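Local coordinates for O-methyltransferase (Saccharopolyspora spinosa, PDB 4CE0), which probably methylates the 4'-hydroxyl of the rhamnose of spinosyns, using S-adenosyl-L-methionine as methyl donor and binding magnesium, in antibiotic biosynthesis, at residues A[139-142]-A[143-147]; A[9-12]-A[13-17]. All blocks are in the same frame, centred on the assembly; numbering follows the deposited sequence.

Contact 1: A[139-142]-A[143-147]; sequences LGVS and LETVR
The hydroxyl of S142 sits over the first turn of helix 143-152 and takes two bonds from T145. The backbone amide T145 N donates to S142 OG at 3.1 Å with a moderate bend (N-H...O 151°), and T145 OG1 gives its proton to the same S142 OG at 2.7 Å. Each residue turns its oxygen to meet the other: S142 OG stands between its own backbone N and carbonyl carbon (chi1 67°), while T145 OG1 lies opposite its carbonyl carbon, on the side of its amide. S142 is therefore the N-cap, its side chain supplying an acceptor to an amide of the first turn, where no preceding turn of helix can do so. The backbone joins in with a nearly straight bond, V146 N to S142 O at 3.0 Å, which closes that turn.

On the apolar side of the cap the packing is close. V141 CG1 presses on T145 CG2 at 3.5 Å, tighter than usual for two carbons, the two side chains crossing at about a right angle. V141 CG1 also reaches V146 CG2 at 3.9 Å, so the residue before the cap and the fourth helical residue form a hydrophobic staple. V141 leans in addition on W85, a residue of the S-adenosyl-L-homocysteine site, and V146 is buried against F113 and F162.

The other flank is loose. Of the E144 side chain, CB approaches S142 OG (3.9 Å); beyond that atom the chain runs extended, away from the cap, into an exposed position.

Contact 2: A[9-12]-A[13-17]; sequences LDLL and KKVLT
D10 and K14, one helical turn apart on helix 6-16, join in an i to i+4 salt bridge of 2.6 Å between D10 OD2 and K14 NZ. The two side chains cross at a slant: the lysine runs extended as far as CE and then bends at chi4 (73°), which carries NZ to one oxygen of the carboxylate. On other faces of the same turn the pairs are apolar. L11 places CD1 against CG2 of V15 at 3.7 Å, again at an oblique angle. L11 and V15 also meet L11 and V15 of the second subunit, which makes this ridge part of the dimer interface.

L12 packs on A95 and Y153, and L16 on F92 and Y153, of their own chain; L12 also meets L11 of the second subunit. With L12 CG set opposite its backbone N (chi1 -169°) and L16 CG set opposite its own carbonyl carbon, the two side chains converge until L16 CD1 rests on L12 CG at 3.6 Å. The helical bond from L16 N to L12 O, 2.8 Å long, runs beside this pair.

K13 lays its CG beside L9 O (3.4 Å) and curls back along the preceding turn. Its ammonium is held chiefly by D61, with Q64 as a further partner, yet it also gives a proton to a water 2.7 Å from K13 NZ; that water in turn donates to D10 OD1, the carboxylate oxygen not bonded to K14.

Contact 2 lies on the N-terminal helix at the subunit interface, contact 1 at the start of helix 143-152 beside the cofactor site; their centres are 20 Å apart and their nearest atoms about 10 Å. Contact 1 adjoins the S-adenosyl-L-homocysteine pocket; contact 2 stands back from it. In contact 1, L139 touches the ligand and the V141 side chain is about 6 Å from it, whereas in contact 2 the L16 side chain is about 8 Å from the ligand. The magnesium held by D185, D212 and D213 is farther, about 13 Å from the V141 side chain. Y153, just after helix 143-152, packs on L12, V15 and L16, connecting the two regions.

Contact 1: A[139-142]-A[143-147]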
loop_
_atom_site.group_PDB
_atom_site.type_symbol
_atom_site.label_atom_id
_atom_site.label_comp_id
_atom_site.label_asym_id
_atom_site.label_seq_id
_atom_site.Cartn_x
_atom_site.Cartn_y
_atom_site.Cartn_z
ATOM N N LEU A 139 1.716 -24.088 2.702
ATOM C CA LEU A 139 2.725 -23.283 3.360
ATOM C C LEU A 139 4.012 -23.295 2.541
ATOM O O LEU A 139 5.006 -22.648 2.906
ATOM C CB LEU A 139 2.993 -23.867 4.733
ATOM C CG LEU A 139 1.760 -23.797 5.621
ATOM C CD1 LEU A 139 1.836 -24.857 6.725
ATOM C CD2 LEU A 139 1.686 -22.414 6.182
ATOM N N GLY A 140 3.981 -24.052 1.444
ATOM C CA GLY A 140 5.088 -24.154 0.519
ATOM C C GLY A 140 5.032 -23.086 -0.553
ATOM O O GLY A 140 4.194 -23.141 -1.466
ATOM N N VAL A 141 5.934 -22.113 -0.441
ATOM C CA VAL A 141 6.013 -21.014 -1.392
ATOM C C VAL A 141 7.437 -20.941 -1.926
ATOM O O VAL A 141 8.400 -20.724 -1.160
ATOM C CB VAL A 141 5.627 -19.688 -0.718
ATOM C CG1 VAL A 141 5.651 -18.516 -1.734
ATOM C CG2 VAL A 141 4.267 -19.813 -0.037
ATOM N N SER A 142 7.564 -21.164 -3.230
ATOM C CA SER A 142 8.850 -21.187 -3.929
ATOM C C SER A 142 9.650 -19.881 -3.810
ATOM O O SER A 142 9.082 -18.795 -3.637
ATOM C CB SER A 142 8.616 -21.461 -5.426
ATOM O OG SER A 142 7.931 -20.373 -6.042
ATOM N N LEU A 143 10.966 -19.999 -3.942
ATOM C CA LEU A 143 11.866 -18.851 -3.903
ATOM C C LEU A 143 11.466 -17.871 -5.004
ATOM O O LEU A 143 11.459 -16.649 -4.827
ATOM C CB LEU A 143 13.324 -19.319 -4.081
ATOM C CG LEU A 143 14.481 -18.297 -4.080
ATOM C CD1 LEU A 143 14.435 -17.423 -2.831
ATOM C CD2 LEU A 143 15.818 -19.041 -4.151
ATOM N N GLU A 144 11.100 -18.424 -6.148
ATOM C CA GLU A 144 10.728 -17.595 -7.264
ATOM C C GLU A 144 9.554 -16.728 -6.854
ATOM O O GLU A 144 9.535 -15.536 -7.136
ATOM C CB GLU A 144 10.379 -18.462 -8.472
ATOM C CG GLU A 144 9.893 -17.673 -9.646
ATOM C CD GLU A 144 9.956 -18.480 -10.938
ATOM O OE1 GLU A 144 11.075 -18.912 -11.343
ATOM O OE2 GLU A 144 8.873 -18.692 -11.538
ATOM N N THR A 145 8.569 -17.333 -6.203
ATOM C CA THR A 145 7.350 -16.623 -5.804
ATOM C C THR A 145 7.651 -15.528 -4.774
ATOM O O THR A 145 7.203 -14.381 -4.919
ATOM C CB THR A 145 6.311 -17.600 -5.235
ATOM O OG1 THR A 145 5.931 -18.547 -6.250
ATOM C CG2 THR A 145 5.071 -16.825 -4.726
ATOM N N VAL A 146 8.434 -15.868 -3.753
ATOM C CA VAL A 146 8.852 -14.872 -2.768
ATOM C C VAL A 146 9.642 -13.717 -3.410
ATOM O O VAL A 146 9.453 -12.564 -3.042
ATOM C CB VAL A 146 9.711 -15.494 -1.616
ATOM C CG1 VAL A 146 10.095 -14.419 -0.596
ATOM C CG2 VAL A 146 8.973 -16.652 -0.918
ATOM N N ARG A 147 10.563 -14.029 -4.321
ATOM C CA ARG A 147 11.353 -13.011 -5.017
ATOM C C ARG A 147 10.385 -12.037 -5.750
ATOM O O ARG A 147 10.536 -10.802 -5.671
ATOM C CB ARG A 147 12.351 -13.663 -6.029
ATOM C CG ARG A 147 13.810 -13.902 -5.503
ATOM C CD ARG A 147 14.839 -14.424 -6.601
ATOM N NE ARG A 147 15.130 -13.407 -7.634
ATOM C CZ ARG A 147 16.059 -12.461 -7.498
ATOM N NH1 ARG A 147 16.822 -12.394 -6.390
ATOM N NH2 ARG A 147 16.232 -11.564 -8.459
#

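Contact 2: A[9-12]-A[13-17]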
loop_
_atom_site.group_PDB
_atom_site.type_symbol
_atom_site.label_atom_id
_atom_site.label_comp_id
_atom_site.label_asym_id
_atom_site.label_seq_id
_atom_site.Cartn_x
_atom_site.Cartn_y
_atom_site.Cartn_z
ATOM N N LEU A 9 4.907 3.276 5.979
ATOM C CA LEU A 9 4.918 2.046 6.768
ATOM C C LEU A 9 3.522 1.638 7.274
ATOM O O LEU A 9 3.180 0.448 7.312
ATOM C CB LEU A 9 5.885 2.175 7.931
ATOM C CG LEU A 9 7.332 2.380 7.514
ATOM C CD1 LEU A 9 8.234 2.547 8.741
ATOM C CD2 LEU A 9 7.811 1.212 6.713
ATOM N N ASP A 10 2.707 2.616 7.623
ATOM C CA ASP A 10 1.346 2.331 8.039
ATOM C C ASP A 10 0.561 1.728 6.891
ATOM O O ASP A 10 -0.114 0.703 7.061
ATOM C CB ASP A 10 0.653 3.606 8.509
ATOM C CG ASP A 10 -0.750 3.341 9.041
ATOM O OD1 ASP A 10 -0.878 2.630 10.071
ATOM O OD2 ASP A 10 -1.720 3.852 8.441
ATOM N N LEU A 11 0.661 2.334 5.702
ATOM C CA LEU A 11 0.004 1.724 4.542
ATOM C C LEU A 11 0.528 0.306 4.248
ATOM O O LEU A 11 -0.258 -0.621 3.949
ATOM C CB LEU A 11 0.097 2.620 3.314
ATOM C CG LEU A 11 -0.439 2.033 2.005
ATOM C CD1 LEU A 11 -1.903 1.710 2.064
ATOM C CD2 LEU A 11 -0.106 3.042 0.843
ATOM N N LEU A 12 1.837 0.134 4.325
ATOM C CA LEU A 12 2.452 -1.166 4.032
ATOM C C LEU A 12 1.877 -2.299 4.893
ATOM O O LEU A 12 1.569 -3.377 4.367
ATOM C CB LEU A 12 3.967 -1.100 4.174
ATOM C CG LEU A 12 4.772 -2.301 3.658
ATOM C CD1 LEU A 12 4.401 -2.677 2.220
ATOM C CD2 LEU A 12 6.238 -2.022 3.735
ATOM N N LYS A 13 1.698 -2.044 6.187
ATOM C CA LYS A 13 1.117 -3.046 7.106
ATOM C C LYS A 13 -0.278 -3.450 6.665
ATOM O O LYS A 13 -0.619 -4.628 6.693
ATOM C CB LYS A 13 1.126 -2.527 8.557
ATOM C CG LYS A 13 2.566 -2.428 9.104
ATOM C CD LYS A 13 2.638 -1.965 10.529
ATOM C CE LYS A 13 2.218 -0.532 10.661
ATOM N NZ LYS A 13 2.686 0.018 11.962
ATOM N N LYS A 14 -1.085 -2.472 6.264
ATOM C CA LYS A 14 -2.417 -2.747 5.752
ATOM C C LYS A 14 -2.329 -3.582 4.484
ATOM O O LYS A 14 -3.095 -4.524 4.282
ATOM C CB LYS A 14 -3.140 -1.436 5.428
ATOM C CG LYS A 14 -3.612 -0.616 6.629
ATOM C CD LYS A 14 -4.139 0.734 6.084
ATOM C CE LYS A 14 -4.780 1.640 7.136
ATOM N NZ LYS A 14 -3.764 2.248 8.041
ATOM N N VAL A 15 -1.394 -3.219 3.609
ATOM C CA VAL A 15 -1.238 -3.954 2.356
ATOM C C VAL A 15 -0.747 -5.404 2.557
ATOM O O VAL A 15 -1.302 -6.325 1.983
ATOM C CB VAL A 15 -0.289 -3.211 1.404
ATOM C CG1 VAL A 15 -0.219 -3.931 0.071
ATOM C CG2 VAL A 15 -0.772 -1.755 1.251
ATOM N N LEU A 16 0.299 -5.596 3.350
ATOM C CA LEU A 16 0.880 -6.924 3.532
ATOM C C LEU A 16 -0.094 -7.923 4.179
ATOM O O LEU A 16 -0.024 -9.116 3.925
ATOM C CB LEU A 16 2.130 -6.815 4.411
ATOM C CG LEU A 16 3.320 -6.146 3.768
ATOM C CD1 LEU A 16 4.367 -5.728 4.837
ATOM C CD2 LEU A 16 3.917 -7.077 2.762
ATOM N N THR A 17 -0.973 -7.426 5.043
ATOM C CA THR A 17 -2.040 -8.234 5.638
ATOM C C THR A 17 -3.312 -8.281 4.770
ATOM O O THR A 17 -4.295 -8.917 5.136
ATOM C CB THR A 17 -2.464 -7.639 6.967
ATOM O OG1 THR A 17 -2.717 -6.255 6.758
ATOM C CG2 THR A 17 -1.359 -7.802 8.042
HETATM O O HOH W 1 0.944 2.016 11.687
#